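PDB 6CNZ: chorismate mutase from Burkholderia thailandensis, which catalyses the rearrangement of chorismate to prephenate, the step that commits chorismate to phenylalanine and tyrosine synthesis. Local coordinates for residues L23-L28 and S157-A162; P33-K38 and N88-T93. All coordinates share one frame; numbering follows the deposited sequence.

Contact 1. Residues L23-L28 and S157-A162; sequences LASQRL and SAQKDA. With NO3 (nitrate ion), chain G; NO3 (nitrate ion), chain I.
Helices 15-29 and 157-166 meet in the buried interior of an all-helical chorismate mutase fold, where L28 and Q159 make most of the contact. L28 leans its CD2 methyl on the backbone of the short helix. That methyl lies 3.4 Å from Q159 O and 3.7 Å from A162 C. On the next turn, A162 CB is 3.8 Å from L28 CD2, and L28 CD1 also approaches it. The leucine branch thus rests over one turn of helix 157-166. With CG of L28 anti to its backbone N, chi1 -171° carries CG toward helix 157-166, where CD2 makes the closer contact and CD1 the looser one.

Beside this apolar patch, S25 and Q159 meet through a nitrate ion. No direct hydrogen bond joins the two segments. S25 OG donates to O1 of the chain G nitrate at 2.8 Å. Q159 NE2 donates to the same O1 at 3.0 Å, in a nearly straight bond of 166°. Q159 gets there with an extended chain. One anion oxygen is therefore held from both helices. S25 OG also has a weak hydrogen bond with W149 NE1.

R27 takes no part in the helix contact. Its guanidinium grips a second nitrate in a two-pronged, edge-on fashion. NH1 of R27 donates to O1 of the chain I nitrate at 3.1 Å, and NH2 of R27 to its O2 at 3.0 Å. The aliphatic part of R27 lies on L118 and L122 of helix 107-129. Both nitrates probably come from the crystallisation liquor and do not prove a substrate site. The axes of segments 23-28 and 157-162 lie at 131°. The nitrate on R27 is consistent with the anion-binding active site of the all-helical type II (AroQ) chorismate mutase fold.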
ATOM      1  N   LEU A  23       5.077   2.939   2.761  1.00 20.71           N
ATOM      2  CA  LEU A  23       5.516   2.475   1.450  1.00 26.89           C
ATOM      3  C   LEU A  23       6.350   1.207   1.570  1.00 21.14           C
ATOM      4  O   LEU A  23       6.224   0.295   0.733  1.00 21.77           O
ATOM      5  CB  LEU A  23       6.282   3.583   0.725  1.00 26.00           C
ATOM      6  CG  LEU A  23       5.400   4.753   0.242  1.00 25.29           C
ATOM      7  CD1 LEU A  23       6.260   5.984  -0.051  1.00 27.13           C
ATOM      8  CD2 LEU A  23       4.518   4.366  -0.980  1.00 23.05           C
ATOM      9  N   ALA A  24       7.192   1.118   2.613  1.00 27.04           N
ATOM     10  CA  ALA A  24       7.973  -0.097   2.818  1.00 26.37           C
ATOM     11  C   ALA A  24       7.056  -1.280   3.051  1.00 25.49           C
ATOM     12  O   ALA A  24       7.310  -2.384   2.561  1.00 22.06           O
ATOM     13  CB  ALA A  24       8.936   0.060   4.000  1.00 19.76           C
ATOM     14  N   SER A  25       5.983  -1.066   3.804  1.00 18.18           N
ATOM     15  CA  SER A  25       5.022  -2.135   4.031  1.00 20.90           C
ATOM     16  C   SER A  25       4.291  -2.491   2.741  1.00 26.97           C
ATOM     17  O   SER A  25       4.042  -3.670   2.459  1.00 23.56           O
ATOM     18  CB  SER A  25       4.036  -1.705   5.128  1.00 20.02           C
ATOM     19  OG  SER A  25       2.938  -2.590   5.214  1.00 22.48           O
ATOM     20  N   GLN A  26       3.950  -1.477   1.947  1.00 21.64           N
ATOM     21  CA  GLN A  26       3.296  -1.715   0.670  1.00 25.18           C
ATOM     22  C   GLN A  26       4.182  -2.553  -0.248  1.00 27.27           C
ATOM     23  O   GLN A  26       3.711  -3.505  -0.882  1.00 21.95           O
ATOM     24  CB  GLN A  26       2.934  -0.366   0.032  1.00 27.92           C
ATOM     25  CG  GLN A  26       2.076  -0.442  -1.212  1.00 40.09           C
ATOM     26  CD  GLN A  26       1.586   0.935  -1.706  1.00 46.43           C
ATOM     27  OE1 GLN A  26       1.527   1.906  -0.953  1.00 43.28           O
ATOM     28  NE2 GLN A  26       1.232   1.004  -2.979  1.00 47.33           N
ATOM     29  N   ARG A  27       5.474  -2.245  -0.302  1.00 23.30           N
ATOM     30  CA  ARG A  27       6.375  -3.044  -1.133  1.00 30.65           C
ATOM     31  C   ARG A  27       6.499  -4.463  -0.599  1.00 30.74           C
ATOM     32  O   ARG A  27       6.467  -5.435  -1.369  1.00 27.51           O
ATOM     33  CB  ARG A  27       7.753  -2.387  -1.209  1.00 26.72           C
ATOM     34  CG  ARG A  27       8.643  -2.959  -2.300  1.00 23.89           C
ATOM     35  CD  ARG A  27      10.093  -2.535  -2.100  1.00 31.89           C
ATOM     36  NE  ARG A  27      10.883  -2.804  -3.289  1.00 38.21           N
ATOM     37  CZ  ARG A  27      11.445  -3.973  -3.556  1.00 35.03           C
ATOM     38  NH1 ARG A  27      11.325  -4.981  -2.698  1.00 30.69           N
ATOM     39  NH2 ARG A  27      12.129  -4.127  -4.683  1.00 38.80           N
ATOM     40  N   LEU A  28       6.603  -4.604   0.722  1.00 27.34           N
ATOM     41  CA  LEU A  28       6.739  -5.923   1.331  1.00 24.39           C
ATOM     42  C   LEU A  28       5.513  -6.791   1.084  1.00 24.57           C
ATOM     43  O   LEU A  28       5.634  -8.012   0.980  1.00 28.36           O
ATOM     44  CB  LEU A  28       6.988  -5.770   2.835  1.00 26.09           C
ATOM     45  CG  LEU A  28       7.357  -7.009   3.633  1.00 27.29           C
ATOM     46  CD1 LEU A  28       8.535  -7.754   2.963  1.00 22.91           C
ATOM     47  CD2 LEU A  28       7.675  -6.637   5.106  1.00 25.63           C
ATOM     48  N   SER A 157       2.877 -12.524  11.602  1.00 28.41           N
ATOM     49  CA  SER A 157       4.133 -12.209  12.284  1.00 39.09           C
ATOM     50  C   SER A 157       5.333 -12.295  11.343  1.00 28.93           C
ATOM     51  O   SER A 157       6.286 -11.526  11.477  1.00 32.34           O
ATOM     52  CB  SER A 157       4.330 -13.130  13.485  1.00 30.89           C
ATOM     53  OG  SER A 157       3.843 -14.421  13.196  1.00 54.89           O
ATOM     54  N   ALA A 158       5.311 -13.224  10.390  1.00 28.77           N
ATOM     55  CA  ALA A 158       6.391 -13.284   9.408  1.00 34.10           C
ATOM     56  C   ALA A 158       6.537 -11.951   8.673  1.00 33.75           C
ATOM     57  O   ALA A 158       7.648 -11.423   8.528  1.00 32.52           O
ATOM     58  CB  ALA A 158       6.133 -14.423   8.418  1.00 31.91           C
ATOM     59  N   GLN A 159       5.419 -11.382   8.216  1.00 24.82           N
ATOM     60  CA  GLN A 159       5.501 -10.125   7.477  1.00 28.72           C
ATOM     61  C   GLN A 159       5.896  -8.986   8.396  1.00 34.88           C
ATOM     62  O   GLN A 159       6.728  -8.148   8.030  1.00 38.61           O
ATOM     63  CB  GLN A 159       4.178  -9.802   6.773  1.00 23.49           C
ATOM     64  CG  GLN A 159       4.226  -8.408   6.116  1.00 27.63           C
ATOM     65  CD  GLN A 159       3.266  -8.233   4.974  1.00 35.84           C
ATOM     66  OE1 GLN A 159       2.745  -9.207   4.438  1.00 31.00           O
ATOM     67  NE2 GLN A 159       3.008  -6.973   4.599  1.00 37.81           N
ATOM     68  N   LYS A 160       5.321  -8.956   9.602  1.00 35.88           N
ATOM     69  CA  LYS A 160       5.677  -7.936  10.578  1.00 25.68           C
ATOM     70  C   LYS A 160       7.150  -8.020  10.963  1.00 29.04           C
ATOM     71  O   LYS A 160       7.809  -6.987  11.121  1.00 25.56           O
ATOM     72  CB  LYS A 160       4.781  -8.068  11.807  1.00 34.12           C
ATOM     73  CG  LYS A 160       3.345  -7.630  11.550  1.00 33.20           C
ATOM     74  CD  LYS A 160       2.598  -7.498  12.874  1.00 37.80           C
ATOM     75  CE  LYS A 160       2.675  -8.790  13.649  1.00 45.17           C
ATOM     76  NZ  LYS A 160       1.742  -8.782  14.794  1.00 58.60           N
ATOM     77  N   ASP A 161       7.685  -9.238  11.128  1.00 27.07           N
ATOM     78  CA  ASP A 161       9.121  -9.382  11.381  1.00 29.43           C
ATOM     79  C   ASP A 161       9.942  -8.853  10.209  1.00 30.43           C
ATOM     80  O   ASP A 161      10.928  -8.122  10.398  1.00 25.23           O
ATOM     81  CB  ASP A 161       9.469 -10.845  11.650  1.00 37.99           C
ATOM     82  CG  ASP A 161       9.068 -11.297  13.052  1.00 47.54           C
ATOM     83  OD1 ASP A 161       8.590 -10.451  13.842  1.00 48.04           O
ATOM     84  OD2 ASP A 161       9.233 -12.497  13.364  1.00 49.76           O
ATOM     85  N   ALA A 162       9.529  -9.186   8.983  1.00 24.99           N
ATOM     86  CA  ALA A 162      10.274  -8.734   7.816  1.00 22.43           C
ATOM     87  C   ALA A 162      10.224  -7.219   7.677  1.00 21.85           C
ATOM     88  O   ALA A 162      11.175  -6.622   7.163  1.00 29.54           O
ATOM     89  CB  ALA A 162       9.744  -9.424   6.551  1.00 24.79           C
TER
HETATM   90  N   NO3 G 301       3.600  -4.867   7.576  1.00 38.57           N
HETATM   91  O1  NO3 G 301       4.071  -4.811   6.397  1.00 35.69           O
HETATM   92  O2  NO3 G 301       3.715  -5.931   8.260  1.00 33.74           O
HETATM   93  O3  NO3 G 301       3.008  -3.860   8.065  1.00 38.86           O
HETATM   94  N   NO3 I 303      13.402  -7.477  -4.966  1.00 82.32           N
HETATM   95  O1  NO3 I 303      12.987  -7.366  -3.771  1.00 68.36           O
HETATM   96  O2  NO3 I 303      12.908  -6.757  -5.887  1.00 84.52           O
HETATM   97  O3  NO3 I 303      14.314  -8.313  -5.251  1.00 84.85           O

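Contact 2. Residues P33-K38 and N88-T93; sequences PVAHWK and NALFAT
F91, A35 and L90 bury the most surface where helix 69-96 passes helix 31-41, and F91 gives the largest share. Its ring reaches across the gap edge first. CE1 of F91 lies 3.4 Å from A35 O, with that oxygen in the plane of the ring. An aromatic C-H edge therefore faces a backbone carbonyl. CZ of F91 goes on to K38, coming within 4.0 Å of K38 CB. The ring extends from the side of its helix to the turn that links A35 with K38. W39 meets the same ring edge-to-face.

A35 points its methyl toward the other helix. A35 CB touches L90 CD1 at 3.7 Å, and F91 CE1 lies beside it at 4.2 Å. The small side chain thus sits near both larger ones. The backbones are closest here too, with 7.0 Å between A35 CA and L90 CA. Q87 and W94, one on an earlier and one on a later turn of helix 69-96, also touch A35.

K38 adds its CB and its backbone carbonyl carbon. Beyond CB the chain is extended and leads away from F91, and NZ hydrogen-bonds to I45 O and weakly to Q87 OE1. The K38 side chain lies about 4 Å from a bound nitrate. That ion probably comes from the crystallisation liquor, though such ions often mark pockets.

The segment axes approach to 9.6 Å at an angle of 51°. The contact is apolar, with one aromatic C-H edge set against a carbonyl oxygen; no hydrogen bond crosses between the segments.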
ATOM      1  N   PRO A  33       2.537 -12.275  -3.606  1.00 24.89           N
ATOM      2  CA  PRO A  33       2.347 -12.714  -4.998  1.00 21.94           C
ATOM      3  C   PRO A  33       3.646 -13.070  -5.714  1.00 25.83           C
ATOM      4  O   PRO A  33       3.624 -13.922  -6.611  1.00 25.91           O
ATOM      5  CB  PRO A  33       1.630 -11.526  -5.664  1.00 25.61           C
ATOM      6  CG  PRO A  33       1.856 -10.356  -4.789  1.00 21.77           C
ATOM      7  CD  PRO A  33       1.929 -10.943  -3.381  1.00 25.41           C
ATOM      8  N   VAL A  34       4.777 -12.465  -5.359  1.00 22.19           N
ATOM      9  CA  VAL A  34       6.055 -12.951  -5.881  1.00 23.64           C
ATOM     10  C   VAL A  34       6.265 -14.398  -5.453  1.00 24.78           C
ATOM     11  O   VAL A  34       6.543 -15.278  -6.276  1.00 29.99           O
ATOM     12  CB  VAL A  34       7.224 -12.059  -5.406  1.00 26.68           C
ATOM     13  CG1 VAL A  34       8.549 -12.652  -5.866  1.00 20.63           C
ATOM     14  CG2 VAL A  34       7.089 -10.625  -5.912  1.00 23.58           C
ATOM     15  N   ALA A  35       6.132 -14.662  -4.148  1.00 25.22           N
ATOM     16  CA  ALA A  35       6.320 -16.013  -3.636  1.00 22.54           C
ATOM     17  C   ALA A  35       5.364 -16.982  -4.308  1.00 22.01           C
ATOM     18  O   ALA A  35       5.765 -18.071  -4.736  1.00 21.28           O
ATOM     19  CB  ALA A  35       6.115 -16.037  -2.117  1.00 19.08           C
ATOM     20  N   HIS A  36       4.088 -16.600  -4.389  1.00 24.84           N
ATOM     21  CA  HIS A  36       3.069 -17.437  -5.018  1.00 23.52           C
ATOM     22  C   HIS A  36       3.449 -17.781  -6.465  1.00 26.58           C
ATOM     23  O   HIS A  36       3.405 -18.947  -6.878  1.00 25.82           O
ATOM     24  CB  HIS A  36       1.722 -16.700  -4.929  1.00 26.98           C
ATOM     25  CG  HIS A  36       0.521 -17.514  -5.308  1.00 31.75           C
ATOM     26  ND1 HIS A  36      -0.766 -17.021  -5.198  1.00 34.16           N
ATOM     27  CD2 HIS A  36       0.398 -18.773  -5.795  1.00 27.55           C
ATOM     28  CE1 HIS A  36      -1.626 -17.934  -5.617  1.00 34.27           C
ATOM     29  NE2 HIS A  36      -0.946 -19.005  -5.984  1.00 34.90           N
ATOM     30  N   TRP A  37       3.863 -16.785  -7.243  1.00 23.42           N
ATOM     31  CA  TRP A  37       4.306 -17.064  -8.612  1.00 26.83           C
ATOM     32  C   TRP A  37       5.513 -18.006  -8.639  1.00 30.07           C
ATOM     33  O   TRP A  37       5.557 -18.953  -9.439  1.00 30.62           O
ATOM     34  CB  TRP A  37       4.631 -15.752  -9.323  1.00 23.38           C
ATOM     35  CG  TRP A  37       4.915 -15.931 -10.765  1.00 29.45           C
ATOM     36  CD1 TRP A  37       4.004 -15.903 -11.794  1.00 29.00           C
ATOM     37  CD2 TRP A  37       6.196 -16.180 -11.367  1.00 34.78           C
ATOM     38  NE1 TRP A  37       4.647 -16.103 -12.991  1.00 38.09           N
ATOM     39  CE2 TRP A  37       5.987 -16.279 -12.760  1.00 36.06           C
ATOM     40  CE3 TRP A  37       7.492 -16.328 -10.866  1.00 41.75           C
ATOM     41  CZ2 TRP A  37       7.034 -16.526 -13.660  1.00 47.90           C
ATOM     42  CZ3 TRP A  37       8.541 -16.569 -11.769  1.00 45.70           C
ATOM     43  CH2 TRP A  37       8.300 -16.665 -13.146  1.00 48.32           C
ATOM     44  N   LYS A  38       6.495 -17.774  -7.762  1.00 23.68           N
ATOM     45  CA  LYS A  38       7.690 -18.632  -7.725  1.00 25.93           C
ATOM     46  C   LYS A  38       7.373 -20.045  -7.245  1.00 25.64           C
ATOM     47  O   LYS A  38       8.002 -21.007  -7.701  1.00 23.07           O
ATOM     48  CB  LYS A  38       8.754 -17.988  -6.837  1.00 22.02           C
ATOM     49  CG  LYS A  38       9.355 -16.715  -7.455  1.00 22.49           C
ATOM     50  CD  LYS A  38      10.440 -16.119  -6.562  1.00 24.73           C
ATOM     51  CE  LYS A  38      11.326 -15.116  -7.316  1.00 35.78           C
ATOM     52  NZ  LYS A  38      11.945 -14.128  -6.367  1.00 47.55           N
ATOM     53  N   ASN A  88      10.551 -16.824   1.903  1.00 25.48           N
ATOM     54  CA  ASN A  88      10.961 -18.096   2.483  1.00 27.05           C
ATOM     55  C   ASN A  88       9.990 -18.559   3.560  1.00 23.53           C
ATOM     56  O   ASN A  88       9.680 -19.756   3.646  1.00 25.59           O
ATOM     57  CB  ASN A  88      12.379 -17.994   3.028  1.00 24.60           C
ATOM     58  CG  ASN A  88      13.404 -18.312   1.965  1.00 31.78           C
ATOM     59  OD1 ASN A  88      13.433 -19.430   1.459  1.00 33.36           O
ATOM     60  ND2 ASN A  88      14.213 -17.319   1.578  1.00 27.73           N
ATOM     61  N   ALA A  89       9.492 -17.629   4.381  1.00 21.64           N
ATOM     62  CA  ALA A  89       8.492 -17.992   5.382  1.00 25.59           C
ATOM     63  C   ALA A  89       7.216 -18.532   4.728  1.00 27.40           C
ATOM     64  O   ALA A  89       6.630 -19.509   5.210  1.00 26.02           O
ATOM     65  CB  ALA A  89       8.186 -16.776   6.271  1.00 24.32           C
ATOM     66  N   LEU A  90       6.783 -17.923   3.611  1.00 27.75           N
ATOM     67  CA  LEU A  90       5.610 -18.428   2.898  1.00 25.23           C
ATOM     68  C   LEU A  90       5.873 -19.821   2.321  1.00 26.74           C
ATOM     69  O   LEU A  90       5.040 -20.722   2.460  1.00 26.21           O
ATOM     70  CB  LEU A  90       5.191 -17.444   1.791  1.00 21.00           C
ATOM     71  CG  LEU A  90       4.665 -16.082   2.273  1.00 26.52           C
ATOM     72  CD1 LEU A  90       4.654 -15.010   1.153  1.00 23.13           C
ATOM     73  CD2 LEU A  90       3.287 -16.222   2.872  1.00 22.67           C
ATOM     74  N   PHE A  91       7.043 -20.023   1.692  1.00 28.28           N
ATOM     75  CA  PHE A  91       7.419 -21.354   1.214  1.00 23.62           C
ATOM     76  C   PHE A  91       7.366 -22.382   2.335  1.00 23.80           C
ATOM     77  O   PHE A  91       6.850 -23.491   2.148  1.00 28.78           O
ATOM     78  CB  PHE A  91       8.822 -21.343   0.595  1.00 26.10           C
ATOM     79  CG  PHE A  91       8.854 -20.972  -0.884  1.00 29.33           C
ATOM     80  CD1 PHE A  91       7.921 -20.093  -1.430  1.00 20.55           C
ATOM     81  CD2 PHE A  91       9.825 -21.515  -1.724  1.00 31.46           C
ATOM     82  CE1 PHE A  91       7.969 -19.753  -2.783  1.00 27.08           C
ATOM     83  CE2 PHE A  91       9.884 -21.177  -3.074  1.00 24.75           C
ATOM     84  CZ  PHE A  91       8.950 -20.303  -3.606  1.00 25.89           C
ATOM     85  N   ALA A  92       7.935 -22.043   3.503  1.00 26.42           N
ATOM     86  CA  ALA A  92       7.912 -22.971   4.635  1.00 28.95           C
ATOM     87  C   ALA A  92       6.472 -23.316   5.030  1.00 24.80           C
ATOM     88  O   ALA A  92       6.156 -24.475   5.313  1.00 25.84           O
ATOM     89  CB  ALA A  92       8.683 -22.366   5.827  1.00 27.15           C
ATOM     90  N   THR A  93       5.582 -22.323   5.013  1.00 26.18           N
ATOM     91  CA  THR A  93       4.171 -22.551   5.321  1.00 34.73           C
ATOM     92  C   THR A  93       3.513 -23.430   4.266  1.00 31.00           C
ATOM     93  O   THR A  93       2.790 -24.378   4.591  1.00 32.53           O
ATOM     94  CB  THR A  93       3.450 -21.202   5.413  1.00 36.98           C
ATOM     95  OG1 THR A  93       4.038 -20.421   6.455  1.00 41.06           O
ATOM     96  CG2 THR A  93       1.947 -21.373   5.684  1.00 36.07           C
TER

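How the contacts relate
From the N terminus, the chain runs along helix 15-29, then turns into helix 31-41. These two successive helices supply the first segments of contacts 1 and 2. Contact 2 closes first, when helix 69-96 comes back past helix 31-41, with 49 residues, mostly helix, between its two segments. Contact 1 closes much later, when helix 157-166 reaches helix 15-29. Contact 2 is thus nested inside the loop of contact 1. Their centres lie 14 Å apart, and they meet directly where A158 CB packs on A89 CB at 3.8 Å. Helix 69-96 links the two regions further, since its L86 touches both L28 and Q159.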